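Local coordinates for protein glycosyl hydrolase BlGH5_18 (Bifidobacterium longum subsp. infantis, PDB 7LQX) that probably hydrolyses glycosidic bonds during N-glycan breakdown, as a glycoside hydrolase of family 5, subfamily 18, at residues D86-V91 and A150-F155; T251-Y256 and S388-W393; N363-V368 and E399-T404. One frame throughout, in Å; residues are numbered along the deposited sequence.

Interaction 1: D86-V91 and A150-F155; sequences DVRRMV and AQEPAF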
# COMPACT_ATOMS: atom_id res chain seq x y z
N ASP A 86 -9.33 -17.40 -1.16
CA ASP A 86 -10.06 -16.85 -0.02
C ASP A 86 -11.33 -16.11 -0.47
O ASP A 86 -12.36 -16.20 0.20
CB ASP A 86 -9.17 -15.91 0.79
CG ASP A 86 -8.10 -16.63 1.58
OD1 ASP A 86 -8.20 -17.86 1.79
OD2 ASP A 86 -7.15 -15.95 2.04
N VAL A 87 -11.25 -15.36 -1.57
CA VAL A 87 -12.47 -14.75 -2.09
C VAL A 87 -13.49 -15.82 -2.46
O VAL A 87 -14.68 -15.71 -2.14
CB VAL A 87 -12.17 -13.83 -3.29
CG1 VAL A 87 -13.46 -13.17 -3.78
CG2 VAL A 87 -11.14 -12.79 -2.92
N ARG A 88 -13.03 -16.88 -3.14
CA ARG A 88 -13.94 -17.95 -3.53
C ARG A 88 -14.56 -18.59 -2.29
O ARG A 88 -15.76 -18.92 -2.30
CB ARG A 88 -13.20 -18.99 -4.38
CG ARG A 88 -14.08 -20.13 -4.85
CD ARG A 88 -13.38 -21.05 -5.83
NE ARG A 88 -14.24 -22.19 -6.13
CZ ARG A 88 -13.92 -23.18 -6.96
NH1 ARG A 88 -12.77 -23.17 -7.61
NH2 ARG A 88 -14.78 -24.17 -7.15
N ARG A 89 -13.78 -18.76 -1.23
CA ARG A 89 -14.32 -19.36 -0.01
C ARG A 89 -15.40 -18.49 0.60
O ARG A 89 -16.43 -18.99 1.07
CB ARG A 89 -13.19 -19.61 0.99
CG ARG A 89 -13.67 -20.16 2.33
CD ARG A 89 -14.02 -21.62 2.28
NE ARG A 89 -14.21 -22.16 3.63
CZ ARG A 89 -13.23 -22.39 4.49
NH1 ARG A 89 -11.97 -22.14 4.15
NH2 ARG A 89 -13.49 -22.88 5.70
N MSE A 90 -15.20 -17.17 0.60
CA MSE A 90 -16.19 -16.28 1.17
C MSE A 90 -17.49 -16.35 0.38
O MSE A 90 -18.58 -16.36 0.96
CB MSE A 90 -15.65 -14.85 1.22
CG MSE A 90 -16.61 -13.89 1.88
SE MSE A 90 -15.87 -12.13 2.09
CE MSE A 90 -14.64 -12.51 3.48
N VAL A 91 -17.37 -16.38 -0.95
CA VAL A 91 -18.52 -16.58 -1.82
C VAL A 91 -19.19 -17.92 -1.51
O VAL A 91 -20.42 -18.00 -1.40
CB VAL A 91 -18.09 -16.49 -3.30
CG1 VAL A 91 -19.21 -16.97 -4.19
CG2 VAL A 91 -17.66 -15.08 -3.62
N ALA A 150 -16.59 -18.15 -11.09
CA ALA A 150 -17.62 -18.71 -11.95
C ALA A 150 -17.94 -20.16 -11.59
O ALA A 150 -19.00 -20.66 -11.98
CB ALA A 150 -17.15 -18.65 -13.40
N GLN A 151 -17.05 -20.84 -10.87
CA GLN A 151 -17.29 -22.21 -10.45
C GLN A 151 -18.18 -22.31 -9.22
O GLN A 151 -18.57 -23.42 -8.84
CB GLN A 151 -15.95 -22.92 -10.21
CG GLN A 151 -15.08 -22.97 -11.47
CD GLN A 151 -13.71 -23.55 -11.21
OE1 GLN A 151 -13.58 -24.63 -10.63
NE2 GLN A 151 -12.67 -22.83 -11.63
N GLU A 152 -18.56 -21.17 -8.61
CA GLU A 152 -19.42 -21.18 -7.44
C GLU A 152 -20.85 -20.86 -7.84
O GLU A 152 -21.10 -19.77 -8.37
CB GLU A 152 -18.93 -20.12 -6.45
CG GLU A 152 -17.61 -20.44 -5.78
CD GLU A 152 -17.68 -21.67 -4.89
OE1 GLU A 152 -18.77 -21.95 -4.35
OE2 GLU A 152 -16.65 -22.35 -4.74
N PRO A 153 -21.82 -21.74 -7.56
CA PRO A 153 -23.21 -21.43 -7.94
C PRO A 153 -23.74 -20.14 -7.35
O PRO A 153 -24.63 -19.51 -7.95
CB PRO A 153 -24.00 -22.64 -7.45
CG PRO A 153 -23.00 -23.75 -7.40
CD PRO A 153 -21.67 -23.12 -7.07
N ALA A 154 -23.24 -19.71 -6.19
CA ALA A 154 -23.75 -18.51 -5.54
C ALA A 154 -23.22 -17.23 -6.17
O ALA A 154 -23.75 -16.15 -5.88
CB ALA A 154 -23.38 -18.49 -4.06
N PHE A 155 -22.16 -17.33 -6.97
CA PHE A 155 -21.55 -16.15 -7.57
C PHE A 155 -22.42 -15.63 -8.71
O PHE A 155 -22.71 -16.36 -9.65
CB PHE A 155 -20.17 -16.52 -8.12
CG PHE A 155 -19.52 -15.43 -8.89
CD1 PHE A 155 -19.10 -14.28 -8.25
CD2 PHE A 155 -19.27 -15.55 -10.25
CE1 PHE A 155 -18.49 -13.27 -8.95
CE2 PHE A 155 -18.65 -14.54 -10.95
CZ PHE A 155 -18.25 -13.40 -10.30
O HOH W 1 -13.92 -26.67 -8.23
O HOH W 2 -18.11 -24.97 -6.55

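Interaction 2: T251-Y256 and S388-W393; sequences TAHALY and SIFERW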
# COMPACT_ATOMS: atom_id res chain seq x y z
N THR A 251 -34.53 12.10 2.42
CA THR A 251 -34.99 10.73 2.21
C THR A 251 -35.29 10.42 0.75
O THR A 251 -35.40 9.25 0.40
CB THR A 251 -36.22 10.42 3.06
OG1 THR A 251 -37.23 11.39 2.79
CG2 THR A 251 -35.87 10.40 4.54
N ALA A 252 -35.40 11.44 -0.11
CA ALA A 252 -35.63 11.24 -1.53
C ALA A 252 -34.35 11.08 -2.33
O ALA A 252 -34.43 10.82 -3.53
CB ALA A 252 -36.42 12.42 -2.10
N HIS A 253 -33.18 11.20 -1.71
CA HIS A 253 -31.96 11.28 -2.50
C HIS A 253 -31.71 10.02 -3.32
O HIS A 253 -31.25 10.10 -4.47
CB HIS A 253 -30.75 11.59 -1.61
CG HIS A 253 -29.49 11.84 -2.38
ND1 HIS A 253 -28.60 10.84 -2.69
CD2 HIS A 253 -29.00 12.97 -2.94
CE1 HIS A 253 -27.61 11.34 -3.40
NE2 HIS A 253 -27.83 12.63 -3.57
N ALA A 254 -31.97 8.84 -2.74
CA ALA A 254 -31.69 7.61 -3.48
C ALA A 254 -32.63 7.47 -4.67
O ALA A 254 -32.20 7.10 -5.77
CB ALA A 254 -31.81 6.40 -2.55
N LEU A 255 -33.92 7.76 -4.47
CA LEU A 255 -34.86 7.78 -5.58
C LEU A 255 -34.41 8.75 -6.66
O LEU A 255 -34.49 8.45 -7.86
CB LEU A 255 -36.24 8.18 -5.06
CG LEU A 255 -37.31 8.42 -6.13
CD1 LEU A 255 -37.53 7.18 -6.98
CD2 LEU A 255 -38.62 8.88 -5.50
N TYR A 256 -33.96 9.93 -6.24
CA TYR A 256 -33.53 10.93 -7.21
C TYR A 256 -32.40 10.41 -8.08
O TYR A 256 -32.44 10.55 -9.31
CB TYR A 256 -33.09 12.21 -6.49
CG TYR A 256 -32.43 13.20 -7.42
CD1 TYR A 256 -33.17 13.86 -8.39
CD2 TYR A 256 -31.07 13.44 -7.35
CE1 TYR A 256 -32.58 14.75 -9.25
CE2 TYR A 256 -30.47 14.34 -8.21
CZ TYR A 256 -31.23 14.99 -9.16
OH TYR A 256 -30.65 15.90 -10.02
N SER A 388 -30.21 23.43 -9.81
CA SER A 388 -31.53 23.76 -10.33
C SER A 388 -32.30 22.51 -10.78
O SER A 388 -33.52 22.44 -10.58
CB SER A 388 -31.39 24.75 -11.48
OG SER A 388 -30.37 24.35 -12.38
N ILE A 389 -31.63 21.55 -11.41
CA ILE A 389 -32.31 20.31 -11.79
C ILE A 389 -32.75 19.55 -10.55
O ILE A 389 -33.89 19.09 -10.44
CB ILE A 389 -31.40 19.44 -12.67
CG1 ILE A 389 -31.12 20.10 -14.03
CG2 ILE A 389 -32.02 18.06 -12.87
CD1 ILE A 389 -32.33 20.16 -14.97
N PHE A 390 -31.83 19.41 -9.59
CA PHE A 390 -32.11 18.75 -8.32
C PHE A 390 -33.35 19.34 -7.67
O PHE A 390 -34.28 18.62 -7.30
CB PHE A 390 -30.87 18.94 -7.44
CG PHE A 390 -30.85 18.15 -6.15
CD1 PHE A 390 -31.54 18.61 -5.03
CD2 PHE A 390 -30.10 17.00 -6.04
CE1 PHE A 390 -31.49 17.90 -3.84
CE2 PHE A 390 -30.05 16.29 -4.85
CZ PHE A 390 -30.75 16.74 -3.75
N GLU A 391 -33.40 20.67 -7.56
CA GLU A 391 -34.50 21.30 -6.84
C GLU A 391 -35.82 21.24 -7.60
O GLU A 391 -36.88 21.08 -6.99
CB GLU A 391 -34.11 22.72 -6.43
CG GLU A 391 -32.97 22.68 -5.43
CD GLU A 391 -32.67 23.99 -4.73
OE1 GLU A 391 -33.11 25.06 -5.20
OE2 GLU A 391 -31.98 23.93 -3.69
N ARG A 392 -35.79 21.34 -8.93
CA ARG A 392 -37.03 21.17 -9.68
C ARG A 392 -37.60 19.76 -9.49
O ARG A 392 -38.80 19.58 -9.28
CB ARG A 392 -36.81 21.46 -11.16
CG ARG A 392 -36.56 22.92 -11.46
CD ARG A 392 -36.34 23.13 -12.95
NE ARG A 392 -36.08 24.53 -13.29
CZ ARG A 392 -37.04 25.44 -13.46
NH1 ARG A 392 -38.31 25.10 -13.32
NH2 ARG A 392 -36.72 26.69 -13.79
N TRP A 393 -36.74 18.74 -9.59
CA TRP A 393 -37.20 17.38 -9.35
C TRP A 393 -37.77 17.25 -7.94
O TRP A 393 -38.84 16.68 -7.74
CB TRP A 393 -36.06 16.38 -9.60
CG TRP A 393 -36.54 14.96 -9.52
CD1 TRP A 393 -36.96 14.17 -10.56
CD2 TRP A 393 -36.69 14.17 -8.33
NE1 TRP A 393 -37.34 12.94 -10.08
CE2 TRP A 393 -37.20 12.91 -8.72
CE3 TRP A 393 -36.45 14.41 -6.96
CZ2 TRP A 393 -37.46 11.90 -7.81
CZ3 TRP A 393 -36.71 13.40 -6.06
CH2 TRP A 393 -37.21 12.16 -6.49

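Interaction 3: N363-V368 and E399-T404; sequences NDAAVV and EGARPT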
# COMPACT_ATOMS: atom_id res chain seq x y z
N ASN A 363 -44.32 7.36 -14.82
CA ASN A 363 -44.02 8.66 -14.25
C ASN A 363 -44.72 9.73 -15.07
O ASN A 363 -44.58 9.76 -16.29
CB ASN A 363 -42.52 8.91 -14.33
CG ASN A 363 -41.74 7.98 -13.46
OD1 ASN A 363 -41.34 6.89 -13.87
ND2 ASN A 363 -41.52 8.40 -12.22
N ASP A 364 -45.44 10.62 -14.39
CA ASP A 364 -46.28 11.58 -15.09
C ASP A 364 -45.52 12.80 -15.59
O ASP A 364 -45.94 13.41 -16.59
CB ASP A 364 -47.37 12.08 -14.13
CG ASP A 364 -48.31 10.99 -13.70
OD1 ASP A 364 -48.90 10.32 -14.58
OD2 ASP A 364 -48.48 10.79 -12.48
N ALA A 365 -44.45 13.19 -14.91
CA ALA A 365 -43.75 14.42 -15.21
C ALA A 365 -42.26 14.13 -15.33
O ALA A 365 -41.75 13.15 -14.79
CB ALA A 365 -43.96 15.46 -14.10
N ALA A 366 -41.56 15.01 -16.04
CA ALA A 366 -40.12 14.91 -16.12
C ALA A 366 -39.48 16.28 -16.20
O ALA A 366 -40.01 17.19 -16.85
CB ALA A 366 -39.65 14.06 -17.30
N VAL A 367 -38.35 16.42 -15.52
CA VAL A 367 -37.46 17.57 -15.68
C VAL A 367 -36.49 17.26 -16.82
O VAL A 367 -35.96 16.14 -16.90
CB VAL A 367 -36.70 17.87 -14.37
CG1 VAL A 367 -35.84 19.11 -14.56
CG2 VAL A 367 -37.68 18.07 -13.21
N VAL A 368 -36.30 18.24 -17.70
CA VAL A 368 -35.49 18.07 -18.90
C VAL A 368 -34.07 18.55 -18.66
O VAL A 368 -33.84 19.68 -18.22
CB VAL A 368 -36.12 18.84 -20.08
CG1 VAL A 368 -35.27 18.69 -21.31
CG2 VAL A 368 -37.54 18.36 -20.34
N GLU A 399 -44.78 17.44 -4.62
CA GLU A 399 -46.14 17.67 -5.08
C GLU A 399 -46.87 16.38 -5.43
O GLU A 399 -48.09 16.42 -5.62
CB GLU A 399 -46.11 18.59 -6.30
CG GLU A 399 -45.63 19.98 -5.98
CD GLU A 399 -45.42 20.85 -7.20
OE1 GLU A 399 -45.64 20.38 -8.34
OE2 GLU A 399 -45.03 22.02 -7.01
N GLY A 400 -46.16 15.26 -5.51
CA GLY A 400 -46.78 14.01 -5.89
C GLY A 400 -46.83 13.74 -7.38
O GLY A 400 -47.60 12.88 -7.81
N ALA A 401 -46.03 14.45 -8.19
CA ALA A 401 -46.09 14.30 -9.63
C ALA A 401 -45.32 13.09 -10.14
O ALA A 401 -45.30 12.86 -11.36
CB ALA A 401 -45.56 15.56 -10.32
N ARG A 402 -44.69 12.33 -9.25
CA ARG A 402 -43.90 11.16 -9.62
C ARG A 402 -42.92 11.50 -10.73
O ARG A 402 -42.91 10.85 -11.78
CB ARG A 402 -44.79 10.00 -10.04
CG ARG A 402 -45.54 9.31 -8.92
CD ARG A 402 -46.28 8.08 -9.47
NE ARG A 402 -45.39 7.09 -10.09
CZ ARG A 402 -44.61 6.27 -9.39
NH1 ARG A 402 -44.60 6.32 -8.07
NH2 ARG A 402 -43.83 5.40 -10.02
N PRO A 403 -42.08 12.51 -10.54
CA PRO A 403 -41.21 12.92 -11.64
C PRO A 403 -40.10 11.92 -11.93
O PRO A 403 -39.56 11.26 -11.04
CB PRO A 403 -40.60 14.24 -11.14
CG PRO A 403 -40.56 14.06 -9.63
CD PRO A 403 -41.86 13.32 -9.33
N THR A 404 -39.73 11.87 -13.20
CA THR A 404 -38.45 11.32 -13.61
C THR A 404 -37.63 12.45 -14.22
O THR A 404 -37.98 13.63 -14.12
CB THR A 404 -38.66 10.11 -14.53
OG1 THR A 404 -37.40 9.47 -14.77
CG2 THR A 404 -39.29 10.51 -15.87
O HOH W 3 -48.31 11.25 -10.09

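Interaction 1: D86-V91 and A150-F155
R88 reaches out from helix 81-96 to meet E152 at nearly a right angle, and a salt bridge closes where they cross. R88 NE lies 2.8 Å from E152 OE2, with an almost linear N-H...O angle of 175°. The oxygen sits in the guanidinium plane and accepts on its anti lone pair, while the carboxylate is turned 65° away from that plane. Q151 lays its CB over one guanidinium face, 3.5 Å from R88 NH2, and its OE1 receives a weak bond from NH1; the Q151 amide is held more firmly through NE2 on the carbonyl of G147. A water joins R88 NH2 to the same OE1. One helical turn further on, V91 points CG1 at the loop, 3.9 Å from E152 CB and 4.1 Å from F155 CB. CG1 is anti to the backbone N (chi1 169°), which aims it at the turn from E152 to F155. E148 forms a second salt bridge with R88 NH1, and H92 ND1 is bonded to OE1 of E152. With acidic partners at both NE and NH1, the guanidinium is probably held against rotation and its charge balanced, which ties helix 81-96 to the loop that leads into strand 155-159, in a partly buried contact.

Interaction 2: T251-Y256 and S388-W393
Y256, F390 and W393 all carry CG anti to the backbone N (chi1 171°, -171° and -174°), and these torsions bring the three rings together between helix 248-264 and helix 388-399. The touching segments cross steeply, their axes 11.6 Å apart at closest approach, a separation bridged by large side chains instead of close backbone packing. Y256 reaches in between F390 and W393. F390 turns an edge toward the tyrosine face in an edge-to-face pair, its CD2 3.5 Å from Y256 CE2 and the ring centroids 4.8 Å apart. Y256 in turn presents its own edge to the indole: Y256 CD1 stands over the face of W393, offset toward the rim and 3.5 Å from W393 CD2, in an offset edge-to-face stack on the five-membered ring. Y256 CB lies 4.1 Å from the centroid of the W393 six-membered ring, over its face, in a CH-pi interaction. The far rim of the indole is met in its plane by L255, whose CD2 approaches W393 CH2 to 3.7 Å, and by CB of A252. At the other end of the cluster, H253 CD2 meets the edge of F390.

The polar atoms find partners beyond the two segments: Y256 OH bonds to the carbonyl of C383, and H253 ND1 to S233 OG. Helix 248-264 precedes barrel strand 272-277, so the aromatic cluster joins the barrel to the beta-alpha-beta unit that follows it in the chain. Every touching residue is buried, and what holds across the contact is dispersion together with weakly polar C-H edges set against pi faces, which suggests that the fit of ring shapes fixes how the two parts sit together.

Interaction 3: N363-V368 and E399-T404
N363 ND2 donates to the backbone O of R402 over 2.9 Å, a nearly straight bond lying in the amide's own plane but coming from above the carbonyl plane of R402. The bond lies just before the paired strands of a beta-alpha-beta crossover, in which strand 365-369 leads through helix 388-399 to the parallel neighbouring strand 403-407. This unit belongs to a three-stranded parallel sheet beyond the barrel, with strand 365-369 in the middle. The other end of the N363 amide, OD1, accepts a bond from R262 NH1, so the group is fixed at both ends and its flip state is defined. A leucine here would probably leave the R402 carbonyl without this donor and R262 without this acceptor, so that the turn leading into strand 403-407 would be less firmly held.

Helix 388-399 ends in a Schellman motif at G400, whose positive phi (87°) would press a CB against the preceding carbonyl. The chain then turns through A401 and R402 into the strand. A401 CB packs against A365 CB at 4.1 Å. The guanidinium of R402 is claimed by backbone oxygens, with NE bonding to G362 and NH2 to G361 and Q302. From here the strands pair in parallel register: T404 N donates to A365 O at 2.9 Å, and V367 N returns a bond to T404 O at 3.1 Å, so T404 brackets A366. CA-H...O contacts accompany both, P403 CA lying 3.2 Å from A365 O. The backbone N of A365, buried here, has no hydrogen-bond partner in the model. A366 and T404 share one face of the sheet, where T404 OG1 turns to E259 OE1 and T404 CG2 rests 3.8 Å from A366 CB.

How the interactions relate
Interactions 2 and 3 adjoin, their centres about 11 Å apart, and both draw on the beta-alpha-beta unit beyond the barrel: 388-393 opens the helix of the crossover, and 363-368 and 399-404 supply its two strands. They touch where I389 packs on V367 and where W393 NE1 makes a weak hydrogen bond to P403 O. Interaction 1 lies across the chain's centre, about 37 Å from interaction 2 between centres. Chemistry follows place: the fully buried 251-256/388-393 contact is aromatic and apolar, the largely buried strand pair relies on backbone bonds and one side-chain amide, and the partly exposed 86-91/150-155 contact combines a salt bridge and waters with a small apolar patch.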